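Local coordinates for VAL-1 (Chlorella virus, PDB 3GNE), which cleaves the polysaccharide alginate, probably by beta-elimination, as a family 14 polysaccharide lyase with pH-dependent modes of action, at residues S133-K138 against R201-R206; F75-F80 against T236-K241. One frame throughout, in Å; residues are numbered along the deposited sequence.

Contact 1. Residues S133-K138 against R201-R206; sequences SDLKQK and RINWSR
The segments 133-138 and 201-206 run in roughly opposing directions, 150° apart end to end, and come nearest at Q137 and N203, whose CA atoms are 6.1 Å apart. No backbone-to-backbone hydrogen bond joins them. The side chain of Q137 does that work. Its CG stands beside the backbone N, and a bend at chi2 brings the amide to the main chain of N203. Q137 NE2 donates to N203 O at 2.8 Å, almost straight at 175° and in the plane of the Q137 amide. N203 N returns a bond to Q137 OE1 at 2.9 Å. Both bonds fall on lone pairs of their acceptors, and being gripped at both ends fixes the rotation of the Q137 amide. Water 2 donates hydrogen bonds to Q137 OE1 and R201 O and accepts one from K138 N. This is where strand 195-202 of the lyase beta-sandwich ends: R201 and I202 form a G1 beta bulge opposite G186, and the following loop receives 133-138. Further along, L135 turns its side chain to this loop, with CG anti to the backbone N. Its CD2 rests 3.6 Å from S205 C, its CD1 lies 3.9 Å from R206 CA, and P182 also touches it. The R206 guanidinium has D134 CB at its edge, in plane, and makes a weak bond from NH2 to water 1, which donates to S133 O. The aliphatic chain of K138 crosses R201 at about a right angle. K138 NZ hydrogen-bonds to L184 O; R201 NE, a like charge on a poorly ordered side chain, is 4.4 Å from K138 NZ.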
ATOM      1  N   SER A 133      16.850  -4.652   6.684  1.00 10.74           N
ATOM      2  CA  SER A 133      17.796  -4.786   7.787  0.50 11.76           C
ATOM      3  C   SER A 133      19.207  -4.470   7.301  1.00 12.31           C
ATOM      4  O   SER A 133      19.568  -4.543   6.134  1.00 13.77           O
ATOM      5  CB  SER A 133      17.794  -6.197   8.380  0.50 14.31           C
ATOM      6  OG  SER A 133      17.666  -7.075   7.286  0.50 21.38           O
ATOM      7  N   ASP A 134      19.971  -4.042   8.299  1.00 13.29           N
ATOM      8  CA  ASP A 134      21.408  -3.818   8.115  1.00 15.04           C
ATOM      9  C   ASP A 134      21.642  -2.814   7.027  1.00 16.84           C
ATOM     10  O   ASP A 134      22.550  -3.010   6.200  1.00 22.33           O
ATOM     11  CB  ASP A 134      22.069  -5.162   7.778  1.00 23.21           C
ATOM     12  CG  ASP A 134      21.587  -6.207   8.769  1.00 42.15           C
ATOM     13  OD1 ASP A 134      20.835  -5.882   9.727  1.00 80.58           O
ATOM     14  OD2 ASP A 134      21.905  -7.400   8.649  1.00 83.09           O
ATOM     15  N   LEU A 135      20.864  -1.753   6.966  1.00 14.11           N
ATOM     16  CA  LEU A 135      21.062  -0.713   5.937  1.00 13.99           C
ATOM     17  C   LEU A 135      20.952   0.613   6.632  1.00 13.82           C
ATOM     18  O   LEU A 135      19.968   0.884   7.344  1.00 14.26           O
ATOM     19  CB  LEU A 135      19.998  -0.858   4.865  1.00 14.78           C
ATOM     20  CG  LEU A 135      20.129   0.153   3.728  1.00 14.05           C
ATOM     21  CD1 LEU A 135      21.504   0.055   3.061  1.00 15.25           C
ATOM     22  CD2 LEU A 135      18.994  -0.054   2.727  1.00 13.06           C
ATOM     23  N   LYS A 136      21.990   1.424   6.479  1.00 14.14           N
ATOM     24  CA  LYS A 136      22.027   2.707   7.177  1.00 17.82           C
ATOM     25  C   LYS A 136      20.818   3.555   6.813  1.00 16.00           C
ATOM     26  O   LYS A 136      20.367   3.591   5.650  1.00 14.57           O
ATOM     27  CB  LYS A 136      23.337   3.426   6.783  1.00 27.90           C
ATOM     28  CG  LYS A 136      23.463   4.793   7.483  1.00 36.55           C
ATOM     29  CD  LYS A 136      24.843   5.422   7.273  1.00 49.54           C
ATOM     30  CE  LYS A 136      24.870   6.812   7.931  1.00 57.00           C
ATOM     31  NZ  LYS A 136      23.500   7.131   8.477  1.00 86.90           N
ATOM     32  N   GLN A 137      20.288   4.288   7.772  1.00 15.14           N
ATOM     33  CA  GLN A 137      19.262   5.304   7.515  1.00 14.50           C
ATOM     34  C   GLN A 137      19.671   6.576   8.232  1.00 15.13           C
ATOM     35  O   GLN A 137      20.378   6.453   9.224  1.00 21.75           O
ATOM     36  CB  GLN A 137      17.892   4.877   8.036  1.00 13.17           C
ATOM     37  CG  GLN A 137      17.419   3.556   7.330  1.00 13.39           C
ATOM     38  CD  GLN A 137      17.057   3.758   5.862  1.00 12.19           C
ATOM     39  OE1 GLN A 137      16.997   4.858   5.288  1.00 13.18           O
ATOM     40  NE2 GLN A 137      16.824   2.574   5.232  1.00 11.57           N
ATOM     41  N   LYS A 138      19.238   7.730   7.762  1.00 15.73           N
ATOM     42  CA  LYS A 138      19.454   8.932   8.549  1.00 19.77           C
ATOM     43  C   LYS A 138      18.190   9.489   9.150  1.00 16.34           C
ATOM     44  O   LYS A 138      18.204  10.357  10.009  1.00 17.15           O
ATOM     45  CB  LYS A 138      20.103  10.014   7.665  1.00 25.50           C
ATOM     46  CG  LYS A 138      19.174  10.539   6.565  1.00 28.89           C
ATOM     47  CD  LYS A 138      19.931  11.543   5.719  1.00 36.12           C
ATOM     48  CE  LYS A 138      19.872  11.302   4.253  1.00 41.00           C
ATOM     49  NZ  LYS A 138      20.163  12.426   3.350  1.00 48.62           N
ATOM     50  N   ARG A 201      15.234  11.336   1.724  1.00 15.03           N
ATOM     51  CA  ARG A 201      16.430  10.850   2.436  1.00 15.65           C
ATOM     52  C   ARG A 201      16.422   9.395   2.885  1.00 13.48           C
ATOM     53  O   ARG A 201      17.064   8.954   3.840  1.00 16.27           O
ATOM     54  CB  ARG A 201      16.746  11.885   3.525  1.00 47.85           C
ATOM     55  CG  ARG A 201      17.304  13.164   2.866  1.00 89.30           C
ATOM     56  CD  ARG A 201      16.352  14.357   2.988  1.00110.94           C
ATOM     57  NE  ARG A 201      17.079  15.614   3.162  1.00126.88           N
ATOM     58  CZ  ARG A 201      17.505  16.120   4.313  1.00142.27           C
ATOM     59  NH1 ARG A 201      17.286  15.477   5.457  1.00149.69           N
ATOM     60  NH2 ARG A 201      18.162  17.278   4.324  1.00144.10           N
ATOM     61  N   ILE A 202      15.689   8.586   2.105  1.00 12.72           N
ATOM     62  CA  ILE A 202      15.500   7.173   2.447  1.00 13.22           C
ATOM     63  C   ILE A 202      16.487   6.289   1.726  1.00 13.85           C
ATOM     64  O   ILE A 202      16.761   6.508   0.540  1.00 13.34           O
ATOM     65  CB  ILE A 202      14.101   6.723   1.958  1.00 12.51           C
ATOM     66  CG1 ILE A 202      12.985   7.583   2.581  1.00 11.97           C
ATOM     67  CG2 ILE A 202      13.911   5.258   2.256  1.00 11.77           C
ATOM     68  CD1 ILE A 202      11.639   7.353   1.953  1.00 11.16           C
ATOM     69  N   ASN A 203      17.050   5.308   2.402  1.00 13.11           N
ATOM     70  CA  ASN A 203      17.724   4.195   1.704  1.00 12.06           C
ATOM     71  C   ASN A 203      16.702   3.071   1.481  1.00 11.30           C
ATOM     72  O   ASN A 203      16.280   2.424   2.439  1.00 12.86           O
ATOM     73  CB  ASN A 203      18.939   3.691   2.452  1.00 13.08           C
ATOM     74  CG  ASN A 203      20.266   4.330   2.086  1.00 13.22           C
ATOM     75  OD1 ASN A 203      21.223   4.130   2.847  1.00 16.60           O
ATOM     76  ND2 ASN A 203      20.361   5.049   0.999  1.00 12.48           N
ATOM     77  N   TRP A 204      16.328   2.842   0.228  1.00 10.59           N
ATOM     78  CA  TRP A 204      15.373   1.764  -0.060  1.00  9.93           C
ATOM     79  C   TRP A 204      16.035   0.433  -0.279  1.00 10.72           C
ATOM     80  O   TRP A 204      15.378  -0.609  -0.073  1.00 10.47           O
ATOM     81  CB  TRP A 204      14.555   2.147  -1.284  1.00 10.78           C
ATOM     82  CG  TRP A 204      13.442   3.106  -1.030  1.00  9.83           C
ATOM     83  CD1 TRP A 204      13.269   4.357  -1.526  1.00 10.71           C
ATOM     84  CD2 TRP A 204      12.285   2.848  -0.160  1.00  8.84           C
ATOM     85  NE1 TRP A 204      12.107   4.897  -1.046  1.00 11.37           N
ATOM     86  CE2 TRP A 204      11.487   4.001  -0.209  1.00 10.22           C
ATOM     87  CE3 TRP A 204      11.902   1.762   0.615  1.00  9.30           C
ATOM     88  CZ2 TRP A 204      10.293   4.133   0.494  1.00 10.65           C
ATOM     89  CZ3 TRP A 204      10.718   1.847   1.335  1.00 10.45           C
ATOM     90  CH2 TRP A 204       9.949   3.021   1.257  1.00 11.31           C
ATOM     91  N   SER A 205      17.317   0.376  -0.699  1.00 11.54           N
ATOM     92  CA  SER A 205      17.944  -0.931  -0.844  1.00 11.05           C
ATOM     93  C   SER A 205      19.452  -0.720  -0.754  1.00 11.86           C
ATOM     94  O   SER A 205      19.973   0.351  -0.891  1.00 13.14           O
ATOM     95  CB  SER A 205      17.591  -1.670  -2.157  1.00 12.12           C
ATOM     96  OG  SER A 205      18.384  -1.145  -3.237  1.00 12.51           O
ATOM     97  N   ARG A 206      20.089  -1.900  -0.561  1.00 11.03           N
ATOM     98  CA  ARG A 206      21.544  -1.873  -0.372  0.50 12.80           C
ATOM     99  C   ARG A 206      22.363  -2.010  -1.643  1.00 13.47           C
ATOM    100  O   ARG A 206      23.593  -1.865  -1.570  1.00 16.54           O
ATOM    101  CB  ARG A 206      21.881  -3.017   0.601  0.50 13.12           C
ATOM    102  CG  ARG A 206      21.785  -4.369  -0.113  0.50 16.92           C
ATOM    103  CD  ARG A 206      22.712  -5.352   0.562  0.50 20.45           C
ATOM    104  NE  ARG A 206      22.639  -5.359   2.002  0.50 22.28           N
ATOM    105  CZ  ARG A 206      23.581  -5.235   2.920  0.50 28.29           C
ATOM    106  NH1 ARG A 206      24.875  -5.059   2.644  0.50 28.70           N
ATOM    107  NH2 ARG A 206      23.210  -5.288   4.194  0.50 25.87           N
TER
HETATM  108  O   HOH W   1      20.807  -4.382   3.692  1.00 17.37           O
HETATM  109  O   HOH W   2      17.160   7.442   6.031  1.00 14.37           O

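Contact 2. Residues F75-F80 against T236-K241; sequences FAWEVF and TNFQMK
The F238 ring carries W77 CB over one face, 3.7 Å above the plane and offset toward the rim, a CH-pi contact. The indole of W77 leads on past it and meets the ring obliquely. Strands 75-80 and 236-241 are antiparallel neighbours in one sheet of the beta-sandwich, here interrupted by a beta bulge. M240 meets the F75 ring obliquely: M240 CG is 3.5 Å from F75 CE1, and M240 SD lies 4.7 Å from the ring centroid, as a Met-aromatic contact. The two side chains run alongside each other and point the same way. F75, W77 and F238 look into the core, where F215 stacks on F75 and W217 meets both W77 and F238 edge-to-face. These partners belong to strand 212-221 of the facing sheet. A76 and Q239 form a hydrogen-bonded pair, with Q239 N to A76 O at 2.8 Å. E78 and T236 form the next one, with E78 N to T236 O at 2.9 Å, nearly along the C=O axis. Between the pairs, W77 faces two residues, N237 and F238. N237 takes up the extra length with a positive phi of 58°. Its own O then accepts a CA-H contact from W77 CA. On the face opposite the aromatic core, E78 CB packs against T236 CG2 at 3.8 Å. A76 CB touches K241 CD at 3.9 Å, and K241 NZ goes on to a salt bridge with E169. The E78 carboxylate and N237 amide planes are 83° apart: N237 ND2 donates to E78 OE2 at 2.9 Å from above the carboxylate plane, 48° out of it.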
ATOM      1  N   PHE A  75       1.589   4.235  -7.386  1.00 10.13           N
ATOM      2  CA  PHE A  75       0.344   3.505  -7.553  1.00  9.86           C
ATOM      3  C   PHE A  75      -0.766   4.316  -6.890  1.00  8.63           C
ATOM      4  O   PHE A  75      -0.532   5.054  -5.897  1.00  9.98           O
ATOM      5  CB  PHE A  75       0.434   2.098  -6.912  1.00 10.71           C
ATOM      6  CG  PHE A  75       1.245   1.178  -7.852  1.00 10.69           C
ATOM      7  CD1 PHE A  75       0.597   0.545  -8.899  1.00 11.51           C
ATOM      8  CD2 PHE A  75       2.600   0.995  -7.654  1.00 11.86           C
ATOM      9  CE1 PHE A  75       1.303  -0.246  -9.808  1.00 12.70           C
ATOM     10  CE2 PHE A  75       3.338   0.185  -8.517  1.00 12.72           C
ATOM     11  CZ  PHE A  75       2.649  -0.452  -9.528  1.00 12.84           C
ATOM     12  N   ALA A  76      -1.946   4.193  -7.459  1.00  9.16           N
ATOM     13  CA  ALA A  76      -3.071   5.025  -6.999  1.00  9.47           C
ATOM     14  C   ALA A  76      -4.356   4.204  -7.068  1.00  8.76           C
ATOM     15  O   ALA A  76      -4.448   3.244  -7.847  1.00  9.23           O
ATOM     16  CB  ALA A  76      -3.183   6.257  -7.878  1.00 11.17           C
ATOM     17  N   TRP A  77      -5.311   4.555  -6.244  1.00  8.81           N
ATOM     18  CA  TRP A  77      -6.611   3.868  -6.222  1.00  9.40           C
ATOM     19  C   TRP A  77      -7.594   4.796  -5.532  1.00  9.09           C
ATOM     20  O   TRP A  77      -7.177   5.814  -4.940  1.00 10.73           O
ATOM     21  CB  TRP A  77      -6.581   2.507  -5.489  1.00  8.86           C
ATOM     22  CG  TRP A  77      -5.999   2.612  -4.105  1.00  8.44           C
ATOM     23  CD1 TRP A  77      -6.685   2.851  -2.938  1.00  8.18           C
ATOM     24  CD2 TRP A  77      -4.625   2.506  -3.727  1.00  8.99           C
ATOM     25  NE1 TRP A  77      -5.811   2.888  -1.857  1.00  8.21           N
ATOM     26  CE2 TRP A  77      -4.537   2.679  -2.324  1.00  8.51           C
ATOM     27  CE3 TRP A  77      -3.430   2.269  -4.465  1.00  8.91           C
ATOM     28  CZ2 TRP A  77      -3.326   2.630  -1.616  1.00  8.49           C
ATOM     29  CZ3 TRP A  77      -2.231   2.219  -3.742  1.00  8.80           C
ATOM     30  CH2 TRP A  77      -2.180   2.397  -2.368  1.00  8.44           C
ATOM     31  N   GLU A  78      -8.860   4.450  -5.632  1.00  8.63           N
ATOM     32  CA  GLU A  78      -9.889   5.222  -4.930  1.00  9.37           C
ATOM     33  C   GLU A  78     -10.648   4.315  -4.003  1.00  9.44           C
ATOM     34  O   GLU A  78     -10.843   3.131  -4.312  1.00 10.23           O
ATOM     35  CB  GLU A  78     -10.882   5.852  -5.939  1.00 10.36           C
ATOM     36  CG  GLU A  78     -10.064   6.798  -6.876  1.00 11.51           C
ATOM     37  CD  GLU A  78     -10.949   7.349  -7.964  1.00 15.57           C
ATOM     38  OE1 GLU A  78     -12.176   7.389  -7.792  1.00 29.47           O
ATOM     39  OE2 GLU A  78     -10.461   7.808  -9.005  1.00 18.63           O
ATOM     40  N   VAL A  79     -11.076   4.844  -2.852  1.00 10.00           N
ATOM     41  CA  VAL A  79     -11.848   4.003  -1.902  1.00  8.57           C
ATOM     42  C   VAL A  79     -13.035   4.757  -1.336  1.00  8.10           C
ATOM     43  O   VAL A  79     -12.975   5.928  -1.019  1.00 10.06           O
ATOM     44  CB  VAL A  79     -10.897   3.548  -0.787  1.00  9.33           C
ATOM     45  CG1 VAL A  79     -10.337   4.767  -0.035  1.00 11.23           C
ATOM     46  CG2 VAL A  79     -11.617   2.583   0.156  1.00  9.92           C
ATOM     47  N   PHE A  80     -14.152   4.048  -1.269  1.00  9.27           N
ATOM     48  CA  PHE A  80     -15.420   4.550  -0.759  1.00  9.69           C
ATOM     49  C   PHE A  80     -15.760   3.786   0.535  1.00  9.44           C
ATOM     50  O   PHE A  80     -15.891   2.551   0.503  1.00  9.65           O
ATOM     51  CB  PHE A  80     -16.472   4.319  -1.820  1.00 10.10           C
ATOM     52  CG  PHE A  80     -17.841   4.946  -1.579  1.00 10.75           C
ATOM     53  CD1 PHE A  80     -18.219   6.046  -2.358  1.00 12.00           C
ATOM     54  CD2 PHE A  80     -18.756   4.489  -0.656  1.00 13.55           C
ATOM     55  CE1 PHE A  80     -19.474   6.592  -2.206  1.00 13.56           C
ATOM     56  CE2 PHE A  80     -20.018   5.031  -0.491  1.00 12.63           C
ATOM     57  CZ  PHE A  80     -20.400   6.101  -1.270  1.00 13.17           C
ATOM     58  N   THR A 236     -11.556   1.091  -6.268  1.00  9.02           N
ATOM     59  CA  THR A 236     -11.690   1.172  -7.733  1.00  9.29           C
ATOM     60  C   THR A 236     -10.545   1.949  -8.315  1.00  8.64           C
ATOM     61  O   THR A 236      -9.807   2.615  -7.607  1.00  9.17           O
ATOM     62  CB  THR A 236     -13.060   1.825  -8.092  1.00 10.72           C
ATOM     63  OG1 THR A 236     -13.330   1.627  -9.487  1.00 11.85           O
ATOM     64  CG2 THR A 236     -13.061   3.328  -7.743  1.00 11.22           C
ATOM     65  N   ASN A 237     -10.428   1.896  -9.648  1.00  9.28           N
ATOM     66  CA  ASN A 237      -9.539   2.760 -10.396  1.00 11.04           C
ATOM     67  C   ASN A 237      -8.091   2.605  -9.934  1.00 10.55           C
ATOM     68  O   ASN A 237      -7.414   3.599  -9.621  1.00 10.66           O
ATOM     69  CB  ASN A 237      -9.978   4.241 -10.304  1.00 12.12           C
ATOM     70  CG  ASN A 237      -9.413   5.012 -11.480  1.00 13.01           C
ATOM     71  OD1 ASN A 237      -9.051   4.463 -12.520  1.00 14.74           O
ATOM     72  ND2 ASN A 237      -9.323   6.348 -11.300  1.00 15.26           N
ATOM     73  N   PHE A 238      -7.611   1.386  -9.895  1.00  9.58           N
ATOM     74  CA  PHE A 238      -6.205   1.131  -9.576  1.00  8.84           C
ATOM     75  C   PHE A 238      -5.346   1.549 -10.764  1.00  9.19           C
ATOM     76  O   PHE A 238      -5.563   1.086 -11.887  1.00 10.29           O
ATOM     77  CB  PHE A 238      -5.994  -0.378  -9.332  1.00  9.83           C
ATOM     78  CG  PHE A 238      -6.607  -0.850  -8.028  1.00  8.83           C
ATOM     79  CD1 PHE A 238      -5.830  -0.872  -6.874  1.00  9.98           C
ATOM     80  CD2 PHE A 238      -7.920  -1.281  -7.939  1.00 10.87           C
ATOM     81  CE1 PHE A 238      -6.404  -1.371  -5.669  1.00  9.47           C
ATOM     82  CE2 PHE A 238      -8.495  -1.751  -6.784  1.00 10.57           C
ATOM     83  CZ  PHE A 238      -7.718  -1.778  -5.632  1.00 10.70           C
ATOM     84  N   GLN A 239      -4.389   2.451 -10.551  1.00  9.67           N
ATOM     85  CA  GLN A 239      -3.551   3.003 -11.583  1.00 10.20           C
ATOM     86  C   GLN A 239      -2.080   2.892 -11.204  1.00 10.23           C
ATOM     87  O   GLN A 239      -1.709   2.977 -10.048  1.00 10.90           O
ATOM     88  CB  GLN A 239      -3.880   4.509 -11.798  1.00 11.06           C
ATOM     89  CG  GLN A 239      -5.310   4.697 -12.283  1.00 13.61           C
ATOM     90  CD  GLN A 239      -5.674   6.152 -12.422  1.00 18.74           C
ATOM     91  OE1 GLN A 239      -5.311   6.905 -11.510  1.00 21.69           O
ATOM     92  NE2 GLN A 239      -6.360   6.576 -13.469  1.00 26.77           N
ATOM     93  N   MET A 240      -1.300   2.728 -12.282  1.00 10.37           N
ATOM     94  CA  MET A 240       0.149   2.820 -12.167  0.50 10.55           C
ATOM     95  C   MET A 240       0.542   4.147 -12.818  1.00 10.59           C
ATOM     96  O   MET A 240       0.143   4.360 -13.985  1.00 11.52           O
ATOM     97  CB  MET A 240       0.871   1.647 -12.822  0.50  9.70           C
ATOM     98  CG  MET A 240       2.362   1.679 -12.518  0.50  7.33           C
ATOM     99  SD  MET A 240       3.305   0.292 -13.174  0.50  6.97           S
ATOM    100  CE  MET A 240       3.073   0.513 -14.996  0.50  6.37           C
ATOM    101  N   LYS A 241       1.267   4.999 -12.125  1.00 10.80           N
ATOM    102  CA  LYS A 241       1.509   6.365 -12.599  1.00 13.54           C
ATOM    103  C   LYS A 241       2.992   6.693 -12.553  1.00 13.91           C
ATOM    104  O   LYS A 241       3.709   6.085 -11.757  1.00 13.10           O
ATOM    105  CB  LYS A 241       0.738   7.376 -11.727  1.00 12.39           C
ATOM    106  CG  LYS A 241      -0.787   7.125 -11.754  1.00 13.95           C
ATOM    107  CD  LYS A 241      -1.552   8.118 -10.861  1.00 17.33           C
ATOM    108  CE  LYS A 241      -1.387   9.533 -11.385  1.00 16.04           C
ATOM    109  NZ  LYS A 241      -2.229  10.495 -10.596  1.00 19.53           N
TER

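Overall arrangement
Both contacts reach the same antiparallel sheet, at different strands. Contact 2 joins 72-80 to 231-241. From 72-80 the sheet continues through 166-173 and 186-192 to 195-202, where contact 1 begins. Their centres are 28 Å apart, on opposite sides of the middle of the chain, and their nearest atoms are about 12 Å apart, so they do not touch. Contact 2 is buried, with its centre 11 Å from that of the chain. Contact 1 is only partly buried, at 19 Å. It brings a loop between two strands of the facing sheet, 125-130 and 149-151, to the end of 195-202. The segments of contact 1 fall between those of contact 2 in sequence.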